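Side-chain contact in DUF5348 domain-containing protein (Ruminococcus gnavus, PDB 3NRL), which is of unknown function and folds as a small, all-beta domain of the DUF5348 family: residues I50-G53 with D54-L58. Residues are numbered along the deposited sequence; the frame is centred on the assembly and turned at random.
Sequences IEMG and DDWYL
Strands 44-52 and 56-59 form an antiparallel beta hairpin at one border of the sheet, and here its turn, Gly53 to Asp55, brings Met52 against Trp56 and Glu51 against Tyr57. Glu51 and Tyr57 are a hydrogen-bonded pair: Glu51 N donates to Tyr57 O at 3.0 Å, almost straight, and Tyr57 N returns the bond to Glu51 O. Toward the turn Gly53 N donates a hydrogen bond to Asp55 O at 3.2 Å, the donor standing above the carbonyl plane.

Ile50, selenomethionine Met52, Trp56 and Leu58 share one face. The Met52 chain leaves with CG anti to the backbone N (chi1 171°), then bends at chi2 and chi3, which folds its end over the indole in a Met-aromatic contact. SE stands 4.2 Å from the centroid of the Trp56 five-membered ring, nearly on the normal. The methyl CE, set toward the rim, comes to 3.2 Å from Trp56 CE2. Farther from the turn, Ile50 CG1 meets the benzo part of the indole at Trp56 CE3, 3.8 Å away, and Ile50 CB packs on Leu58 CD2. Trp56 NE1 hydrogen-bonds to Gly16 O and the indole meets Tyr18 edge-to-face, tying the hairpin to strand 17-23 and the residue before it. With an alanine here instead of Trp56, the Met52 selenium and methyl would probably lose their aromatic platform and Gly16 O this donor.

On the other face Tyr57 CG lies between backbone N and carbonyl carbon (chi1 67°), which turns the ring face toward Glu51 CB. The Glu51 chain bends at chi2 and leads its carboxylate away, where OE2 forms a salt bridge with Arg49 NE. Its CB sits over the phenol face, 3.5 Å from Tyr57 CZ. Gly53 N lies at the ring edge, 3.5 Å from Tyr57 CE2.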
loop_
_atom_site.group_PDB
_atom_site.type_symbol
_atom_site.label_atom_id
_atom_site.label_comp_id
_atom_site.label_asym_id
_atom_site.label_seq_id
_atom_site.Cartn_x
_atom_site.Cartn_y
_atom_site.Cartn_z
ATOM N N ILE A 50 6.167 12.987 -7.322
ATOM C CA ILE A 50 7.006 11.800 -7.389
ATOM C C ILE A 50 8.009 11.971 -8.520
ATOM O O ILE A 50 7.667 12.447 -9.598
ATOM C CB ILE A 50 6.180 10.508 -7.591
ATOM C CG1 ILE A 50 7.096 9.291 -7.458
ATOM C CG2 ILE A 50 5.493 10.516 -8.952
ATOM C CD1 ILE A 50 6.355 7.986 -7.263
ATOM N N GLU A 51 9.256 11.598 -8.254
ATOM C CA GLU A 51 10.322 11.731 -9.239
ATOM C C GLU A 51 11.198 10.489 -9.239
ATOM O O GLU A 51 11.079 9.631 -8.365
ATOM C CB GLU A 51 11.189 12.954 -8.920
ATOM C CG GLU A 51 10.467 14.287 -8.989
ATOM C CD GLU A 51 10.099 14.697 -10.408
ATOM O OE1 GLU A 51 10.447 13.970 -11.366
ATOM O OE2 GLU A 51 9.458 15.758 -10.560
HETATM N N MSE A 52 12.087 10.413 -10.224
HETATM C CA MSE A 52 12.996 9.282 -10.352
HETATM C C MSE A 52 14.451 9.727 -10.406
HETATM O O MSE A 52 14.841 10.509 -11.275
HETATM C CB MSE A 52 12.675 8.489 -11.621
HETATM C CG MSE A 52 13.700 7.422 -11.964
HETATM SE SE MSE A 52 13.639 6.005 -10.856
HETATM C CE MSE A 52 12.542 4.982 -11.764
ATOM N N GLY A 53 15.244 9.236 -9.462
ATOM C CA GLY A 53 16.663 9.544 -9.435
ATOM C C GLY A 53 17.321 8.199 -9.657
ATOM O O GLY A 53 17.261 7.658 -10.760
ATOM N N ASP A 54 17.946 7.654 -8.621
ATOM C CA ASP A 54 18.551 6.332 -8.724
ATOM C C ASP A 54 17.399 5.380 -8.437
ATOM O O ASP A 54 17.408 4.212 -8.834
ATOM C CB ASP A 54 19.648 6.157 -7.675
ATOM C CG ASP A 54 20.905 6.923 -8.019
ATOM O OD1 ASP A 54 21.549 6.574 -9.032
ATOM O OD2 ASP A 54 21.247 7.874 -7.283
ATOM N N ASP A 55 16.400 5.918 -7.744
ATOM C CA ASP A 55 15.203 5.179 -7.370
ATOM C C ASP A 55 14.076 6.190 -7.151
ATOM O O ASP A 55 14.330 7.389 -7.001
ATOM C CB ASP A 55 15.462 4.381 -6.087
ATOM C CG ASP A 55 14.309 3.465 -5.727
ATOM O OD1 ASP A 55 13.710 2.875 -6.651
ATOM O OD2 ASP A 55 14.014 3.326 -4.520
ATOM N N TRP A 56 12.835 5.711 -7.138
ATOM C CA TRP A 56 11.687 6.592 -6.942
ATOM C C TRP A 56 11.734 7.293 -5.588
ATOM O O TRP A 56 12.076 6.682 -4.575
ATOM C CB TRP A 56 10.382 5.801 -7.041
ATOM C CG TRP A 56 10.148 5.176 -8.374
ATOM C CD1 TRP A 56 10.394 3.883 -8.729
ATOM C CD2 TRP A 56 9.617 5.818 -9.539
ATOM N NE1 TRP A 56 10.047 3.678 -10.044
ATOM C CE2 TRP A 56 9.568 4.851 -10.564
ATOM C CE3 TRP A 56 9.178 7.120 -9.814
ATOM C CZ2 TRP A 56 9.096 5.141 -11.847
ATOM C CZ3 TRP A 56 8.706 7.410 -11.095
ATOM C CH2 TRP A 56 8.671 6.423 -12.093
ATOM N N TYR A 57 11.380 8.576 -5.567
ATOM C CA TYR A 57 11.373 9.324 -4.319
ATOM C C TYR A 57 10.334 10.435 -4.387
ATOM O O TYR A 57 9.850 10.782 -5.466
ATOM C CB TYR A 57 12.758 9.917 -4.039
ATOM C CG TYR A 57 13.184 10.998 -5.006
ATOM C CD1 TYR A 57 12.976 12.344 -4.712
ATOM C CD2 TYR A 57 13.807 10.674 -6.212
ATOM C CE1 TYR A 57 13.384 13.343 -5.592
ATOM C CE2 TYR A 57 14.218 11.667 -7.102
ATOM C CZ TYR A 57 14.003 12.998 -6.780
ATOM O OH TYR A 57 14.421 13.981 -7.641
ATOM N N LEU A 58 9.979 10.984 -3.232
ATOM C CA LEU A 58 8.991 12.049 -3.204
ATOM C C LEU A 58 9.612 13.392 -2.857
ATOM O O LEU A 58 10.459 13.495 -1.969
ATOM C CB LEU A 58 7.894 11.726 -2.188
ATOM C CG LEU A 58 7.139 10.406 -2.361
ATOM C CD1 LEU A 58 6.078 10.287 -1.268
ATOM C CD2 LEU A 58 6.494 10.350 -3.736
#